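SCO family protein (Aquifex aeolicus, PDB 3ME7) probably serves in electron transport and copper handling, as a SCO1/2-family protein whose thioredoxin-like part, held in this construct, carries a redox-active disulfide. Local coordinates at residues K29-S34 with P135-K140; G59-G62 with W66-T69. One frame throughout, in Å; residues are numbered along the deposited sequence.

Interaction 1 (K29-S34 with P135-K140); sequences KPIILS and PELQIK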
ATOM      1  N   LYS A  29      -7.287 -11.786  -2.688  1.00 12.38           N
ATOM      2  CA  LYS A  29      -5.857 -11.992  -2.443  1.00 12.73           C
ATOM      3  C   LYS A  29      -5.437 -11.013  -1.349  1.00 10.97           C
ATOM      4  O   LYS A  29      -6.044  -9.924  -1.228  1.00 10.44           O
ATOM      5  CB  LYS A  29      -5.020 -11.655  -3.687  1.00 14.25           C
ATOM      6  CG  LYS A  29      -5.462 -12.261  -5.017  1.00 17.97           C
ATOM      7  CD  LYS A  29      -4.520 -11.800  -6.128  1.00 16.66           C
ATOM      8  CE  LYS A  29      -5.038 -12.194  -7.502  1.00 17.67           C
ATOM      9  NZ  LYS A  29      -4.945 -13.653  -7.765  1.00 18.63           N
ATOM     10  N   PRO A  30      -4.374 -11.345  -0.574  1.00  9.75           N
ATOM     11  CA  PRO A  30      -3.802 -10.331   0.317  1.00  9.52           C
ATOM     12  C   PRO A  30      -3.352  -9.083  -0.456  1.00  9.32           C
ATOM     13  O   PRO A  30      -2.999  -9.161  -1.648  1.00 10.10           O
ATOM     14  CB  PRO A  30      -2.578 -11.023   0.910  1.00  9.23           C
ATOM     15  CG  PRO A  30      -2.901 -12.482   0.839  1.00 10.21           C
ATOM     16  CD  PRO A  30      -3.639 -12.623  -0.465  1.00  9.02           C
ATOM     17  N   ILE A  31      -3.438  -7.944   0.214  1.00  9.66           N
ATOM     18  CA  ILE A  31      -3.085  -6.665  -0.391  1.00  9.39           C
ATOM     19  C   ILE A  31      -2.004  -5.995   0.435  1.00  9.35           C
ATOM     20  O   ILE A  31      -2.137  -5.832   1.648  1.00 10.56           O
ATOM     21  CB  ILE A  31      -4.318  -5.755  -0.496  1.00 10.25           C
ATOM     22  CG1 ILE A  31      -5.347  -6.389  -1.443  1.00  9.59           C
ATOM     23  CG2 ILE A  31      -3.904  -4.373  -1.005  1.00 10.60           C
ATOM     24  CD1 ILE A  31      -6.773  -5.968  -1.179  1.00 11.72           C
ATOM     25  N   ILE A  32      -0.921  -5.608  -0.235  1.00  8.95           N
ATOM     26  CA  ILE A  32       0.155  -4.852   0.423  1.00  8.77           C
ATOM     27  C   ILE A  32       0.034  -3.385  -0.013  1.00  9.43           C
ATOM     28  O   ILE A  32       0.166  -3.077  -1.195  1.00 11.10           O
ATOM     29  CB  ILE A  32       1.535  -5.424   0.065  1.00 10.41           C
ATOM     30  CG1 ILE A  32       1.659  -6.875   0.568  1.00 11.59           C
ATOM     31  CG2 ILE A  32       2.651  -4.565   0.637  1.00 11.99           C
ATOM     32  CD1 ILE A  32       2.960  -7.587   0.114  1.00 11.49           C
ATOM     33  N   LEU A  33      -0.202  -2.509   0.962  1.00  9.25           N
ATOM     34  CA  LEU A  33      -0.468  -1.083   0.713  0.50  8.79           C
ATOM     35  C   LEU A  33       0.722  -0.253   1.130  1.00  8.98           C
ATOM     36  O   LEU A  33       1.202  -0.388   2.251  1.00  9.08           O
ATOM     37  CB  LEU A  33      -1.668  -0.583   1.539  0.50  9.49           C
ATOM     38  CG  LEU A  33      -3.092  -1.047   1.275  0.50  7.17           C
ATOM     39  CD1 LEU A  33      -4.041  -0.367   2.265  0.50  9.02           C
ATOM     40  CD2 LEU A  33      -3.495  -0.711  -0.149  0.50  9.56           C
ATOM     41  N   SER A  34       1.170   0.641   0.250  1.00  8.35           N
ATOM     42  CA  SER A  34       2.345   1.490   0.529  1.00  8.23           C
ATOM     43  C   SER A  34       2.027   2.983   0.284  1.00  8.40           C
ATOM     44  O   SER A  34       2.058   3.427  -0.870  1.00  8.66           O
ATOM     45  CB  SER A  34       3.542   1.047  -0.326  1.00  8.28           C
ATOM     46  OG  SER A  34       4.667   1.904  -0.214  1.00  8.52           O
ATOM     47  N   PRO A 135      -7.615 -10.906   2.246  1.00  9.62           N
ATOM     48  CA  PRO A 135      -8.407 -10.852   1.012  1.00 10.00           C
ATOM     49  C   PRO A 135      -9.781 -10.202   1.150  1.00 10.23           C
ATOM     50  O   PRO A 135     -10.423  -9.944   0.128  1.00 11.43           O
ATOM     51  CB  PRO A 135      -8.556 -12.333   0.619  1.00 10.59           C
ATOM     52  CG  PRO A 135      -7.358 -12.976   1.213  1.00 15.91           C
ATOM     53  CD  PRO A 135      -7.144 -12.284   2.519  1.00 10.23           C
ATOM     54  N   GLU A 136     -10.231  -9.980   2.385  1.00 10.55           N
ATOM     55  CA  GLU A 136     -11.502  -9.297   2.667  1.00 10.89           C
ATOM     56  C   GLU A 136     -11.308  -7.841   3.075  1.00 10.30           C
ATOM     57  O   GLU A 136     -12.245  -7.209   3.547  1.00 10.08           O
ATOM     58  CB  GLU A 136     -12.280 -10.006   3.788  1.00 12.66           C
ATOM     59  CG  GLU A 136     -12.614 -11.452   3.507  1.00 25.24           C
ATOM     60  CD  GLU A 136     -13.481 -11.619   2.276  1.00 15.14           C
ATOM     61  OE1 GLU A 136     -14.395 -10.783   2.043  1.00 25.68           O
ATOM     62  OE2 GLU A 136     -13.264 -12.613   1.549  1.00 26.58           O
ATOM     63  N   LEU A 137     -10.089  -7.325   2.892  1.00 10.09           N
ATOM     64  CA  LEU A 137      -9.726  -5.924   3.237  1.00 10.54           C
ATOM     65  C   LEU A 137      -9.545  -5.632   4.726  1.00 10.46           C
ATOM     66  O   LEU A 137      -9.532  -4.472   5.136  1.00 10.80           O
ATOM     67  CB  LEU A 137     -10.696  -4.896   2.626  1.00 10.97           C
ATOM     68  CG  LEU A 137     -11.047  -5.056   1.142  1.00  9.23           C
ATOM     69  CD1 LEU A 137     -11.961  -3.897   0.752  1.00 11.40           C
ATOM     70  CD2 LEU A 137      -9.785  -5.064   0.276  1.00 10.75           C
ATOM     71  N   GLN A 138      -9.395  -6.671   5.542  1.00  9.99           N
ATOM     72  CA  GLN A 138      -9.147  -6.467   6.954  1.00  9.75           C
ATOM     73  C   GLN A 138      -7.672  -6.196   7.188  1.00  9.36           C
ATOM     74  O   GLN A 138      -6.812  -6.886   6.639  1.00  8.84           O
ATOM     75  CB  GLN A 138      -9.566  -7.704   7.745  1.00 10.97           C
ATOM     76  CG  GLN A 138      -9.554  -7.488   9.244  1.00 13.25           C
ATOM     77  CD  GLN A 138     -10.161  -8.654  10.003  1.00 12.90           C
ATOM     78  OE1 GLN A 138     -10.174  -9.781   9.521  1.00 13.81           O
ATOM     79  NE2 GLN A 138     -10.639  -8.386  11.197  1.00 13.79           N
ATOM     80  N   ILE A 139      -7.371  -5.191   8.005  1.00  9.72           N
ATOM     81  CA  ILE A 139      -5.971  -4.857   8.310  1.00  9.67           C
ATOM     82  C   ILE A 139      -5.399  -5.959   9.207  1.00 10.14           C
ATOM     83  O   ILE A 139      -5.890  -6.174  10.322  1.00 10.96           O
ATOM     84  CB  ILE A 139      -5.862  -3.485   8.992  1.00 10.11           C
ATOM     85  CG1 ILE A 139      -6.332  -2.385   8.029  1.00 10.16           C
ATOM     86  CG2 ILE A 139      -4.415  -3.245   9.466  1.00  9.06           C
ATOM     87  CD1 ILE A 139      -6.700  -1.059   8.735  1.00 10.71           C
ATOM     88  N   LYS A 140      -4.373  -6.648   8.716  1.00  9.47           N
ATOM     89  CA  LYS A 140      -3.821  -7.792   9.433  1.00 11.31           C
ATOM     90  C   LYS A 140      -2.418  -7.540   9.990  1.00 11.69           C
ATOM     91  O   LYS A 140      -2.001  -8.210  10.924  1.00 12.52           O
ATOM     92  CB  LYS A 140      -3.860  -9.050   8.571  1.00 13.28           C
ATOM     93  CG  LYS A 140      -5.280  -9.627   8.378  1.00 15.60           C
ATOM     94  CD  LYS A 140      -5.877 -10.157   9.710  1.00 16.86           C
ATOM     95  CE  LYS A 140      -7.269 -10.709   9.529  1.00 17.47           C
ATOM     96  NZ  LYS A 140      -7.987 -10.957  10.838  1.00 20.22           N
TER
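The ring of P135 lies over one face of the K29-P30 peptide group, nearly parallel to it. Its CG sits above the carbonyl carbon, with P135 CG 3.8 Å from K29 C and equally close to P30 N. Beside it, P135 CB comes within 3.6 Å of K29 N. P135 CA stands over the carbonyl end of the same face and makes a CA-H...O contact of 3.4 Å to K29 O. The angle at the hydrogen is 150°, and the hydrogen arrives from above the carbonyl plane. The two proline rings meet only loosely, with P30 CD 4.1 Å from P135 CG.

A second, apolar contact lies further along. The end methyl of I31 reaches the CD2 branch of L137, and I31 CD1 to L137 CD2 is 3.5 Å, tighter than usual for two carbons. I31 has CG1 anti to its carbonyl carbon (chi1 -64°), which brings the long branch across to the leucine. L137, with positive phi, carries the chain round the turn. S134 OG accepts from the backbone N of E136 and of Q138, the first bond making an ST turn. The amine of K29 bonds to K63 O, away from the proline.

The turn 135-138 is the hairpin connection between strands 129-133 and 139-144. Strand 129-133 pairs with strand 31-36, through I31 with L133 and L33 with V131. The contact therefore joins the entry to an inner strand, and its first residue, to the turn of the edge hairpin. P30 also touches R161, just past helix 150-160. On the other flank, P30 and I32 pair with W66 of strand 66-71, and I31 packs on W66 and I68.

Interaction 2 (G59-G62 with W66-T69); sequences GTPG and WVIT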
ATOM      1  N   GLY A  59       6.602 -13.772  -3.615  1.00 12.00           N
ATOM      2  CA  GLY A  59       5.656 -14.271  -4.600  1.00 13.22           C
ATOM      3  C   GLY A  59       5.501 -13.311  -5.750  1.00 14.06           C
ATOM      4  O   GLY A  59       6.275 -12.362  -5.899  1.00 14.55           O
ATOM      5  N   THR A  60       4.467 -13.546  -6.551  1.00 14.65           N
ATOM      6  CA  THR A  60       4.236 -12.810  -7.777  1.00 14.49           C
ATOM      7  C   THR A  60       3.072 -11.828  -7.598  1.00 13.49           C
ATOM      8  O   THR A  60       1.926 -12.251  -7.384  1.00 13.24           O
ATOM      9  CB  THR A  60       3.900 -13.771  -8.907  1.00 15.20           C
ATOM     10  OG1 THR A  60       4.975 -14.713  -9.036  1.00 18.42           O
ATOM     11  CG2 THR A  60       3.725 -13.022 -10.221  1.00 18.17           C
ATOM     12  N   PRO A  61       3.359 -10.521  -7.686  1.00 14.07           N
ATOM     13  CA  PRO A  61       2.272  -9.533  -7.616  1.00 13.81           C
ATOM     14  C   PRO A  61       1.219  -9.790  -8.696  1.00 13.78           C
ATOM     15  O   PRO A  61       1.564 -10.106  -9.844  1.00 15.10           O
ATOM     16  CB  PRO A  61       2.988  -8.198  -7.854  1.00 14.26           C
ATOM     17  CG  PRO A  61       4.396  -8.462  -7.442  1.00 15.79           C
ATOM     18  CD  PRO A  61       4.685  -9.885  -7.759  1.00 13.65           C
ATOM     19  N   GLY A  62      -0.050  -9.682  -8.306  1.00 13.25           N
ATOM     20  CA  GLY A  62      -1.192  -9.967  -9.187  1.00 13.16           C
ATOM     21  C   GLY A  62      -1.629 -11.420  -9.156  1.00 14.51           C
ATOM     22  O   GLY A  62      -2.669 -11.784  -9.737  1.00 15.12           O
ATOM     23  N   TRP A  66      -1.766  -8.589  -4.126  1.00  9.78           N
ATOM     24  CA  TRP A  66      -1.684  -7.314  -4.845  1.00  9.38           C
ATOM     25  C   TRP A  66      -0.679  -6.442  -4.108  1.00  8.94           C
ATOM     26  O   TRP A  66      -0.605  -6.492  -2.882  1.00  9.93           O
ATOM     27  CB  TRP A  66      -3.050  -6.598  -4.840  1.00  9.84           C
ATOM     28  CG  TRP A  66      -4.111  -7.322  -5.635  1.00 10.14           C
ATOM     29  CD1 TRP A  66      -5.204  -7.989  -5.130  1.00 10.29           C
ATOM     30  CD2 TRP A  66      -4.179  -7.450  -7.062  1.00 11.30           C
ATOM     31  NE1 TRP A  66      -5.943  -8.528  -6.169  1.00 11.20           N
ATOM     32  CE2 TRP A  66      -5.339  -8.215  -7.356  1.00 10.58           C
ATOM     33  CE3 TRP A  66      -3.372  -7.002  -8.120  1.00 10.64           C
ATOM     34  CZ2 TRP A  66      -5.715  -8.538  -8.666  1.00 11.70           C
ATOM     35  CZ3 TRP A  66      -3.755  -7.316  -9.436  1.00 11.28           C
ATOM     36  CH2 TRP A  66      -4.915  -8.080  -9.688  1.00 11.62           C
ATOM     37  N   VAL A  67       0.076  -5.643  -4.853  1.00  9.17           N
ATOM     38  CA  VAL A  67       0.860  -4.573  -4.257  1.00  9.53           C
ATOM     39  C   VAL A  67       0.290  -3.268  -4.781  1.00  9.44           C
ATOM     40  O   VAL A  67       0.147  -3.079  -5.994  1.00  9.96           O
ATOM     41  CB  VAL A  67       2.363  -4.659  -4.584  1.00  9.53           C
ATOM     42  CG1 VAL A  67       3.137  -3.671  -3.719  1.00  9.67           C
ATOM     43  CG2 VAL A  67       2.878  -6.078  -4.306  1.00  9.37           C
ATOM     44  N   ILE A  68      -0.063  -2.388  -3.848  1.00  8.36           N
ATOM     45  CA  ILE A  68      -0.651  -1.090  -4.186  1.00  9.43           C
ATOM     46  C   ILE A  68       0.136   0.034  -3.563  1.00  8.62           C
ATOM     47  O   ILE A  68       0.042   0.290  -2.345  1.00  8.92           O
ATOM     48  CB  ILE A  68      -2.140  -0.988  -3.768  1.00 10.66           C
ATOM     49  CG1 ILE A  68      -2.963  -2.173  -4.320  1.00  9.52           C
ATOM     50  CG2 ILE A  68      -2.731   0.392  -4.157  1.00  8.97           C
ATOM     51  CD1 ILE A  68      -3.071  -2.301  -5.853  1.00 12.02           C
ATOM     52  N   THR A  69       0.946   0.684  -4.391  1.00  7.62           N
ATOM     53  CA  THR A  69       1.572   1.938  -3.983  1.00  7.72           C
ATOM     54  C   THR A  69       0.547   3.029  -4.214  1.00  8.07           C
ATOM     55  O   THR A  69      -0.021   3.141  -5.307  1.00  8.34           O
ATOM     56  CB  THR A  69       2.843   2.213  -4.807  1.00  8.19           C
ATOM     57  OG1 THR A  69       3.844   1.240  -4.478  1.00  9.17           O
ATOM     58  CG2 THR A  69       3.410   3.602  -4.512  1.00  9.93           C
TER
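G62 and the indole of W66 form the closer half of this contact. G62 CA lies over one face of the six-membered ring. G62 CA is 3.7 Å from W66 CZ3, and W66 CE3 is almost as near. This is a CH-pi contact: G62 CA stands 4.1 Å from the ring centroid and 28° off the ring normal. The approach is over the face, displaced toward the CE3-CZ3 side. W66 starts out pointing away from the loop. With CG anti to its carbonyl carbon (chi1 -67°), the long ring system swings back and its six-membered end reaches the glycine. G62 has a positive phi (89°), and at these backbone angles a side chain would press on the carbonyl O of P61. CA is its part nearest the ring, and the carbonyl group stands higher.

The second half is looser. P61 CB meets the CG2 methyl of V67 at 4.1 Å, an ordinary apolar distance. V67 is buried, and its neighbour I55 of helix 55-58 touches both P61 and V67, closing a small apolar cluster beneath the loop. The solvent side is the loop itself. T60 is exposed, while P61, G62 and W66 keep part of their surface open to water. There the loop is tied by a polar bond, T60 N to D64 OD2.

G59-G62 follows helix 55-58 and leads into strand 66-71. It belongs to the beta-alpha-beta crossover that links the parallel strands 31-36 and 66-71 by way of helices 43-52 and 55-58, as in other thioredoxin-like folds. W66 and V67 point to opposite faces of the sheet. V67 packs toward the helix 55-58 side and touches W95. W66 lies against L26, K29, I31 and K96, with strands 31-36 and 95-100 on its two flanks.

Overall arrangement
Interaction 1 is the more buried contact, and interaction 2 is partly open to solvent along its loop. Both rest on the same mixed sheet, through the neighbouring strands 31-36 and 66-71. Backbone pairing joins these strands directly: I32 N lies 2.8 Å from W66 O, and I32 O the same distance from I68 N, both probable hydrogen bonds. K29 also bridges the two sites, with K29 CD packed near W66 NE1. Both are mainly nonpolar, but interaction 1 sets a proline over a peptide face with a CA-H...O contact to a backbone carbonyl, while interaction 2 has a CH-pi contact and a proline-valine pair. Both lie away from the predicted copper site.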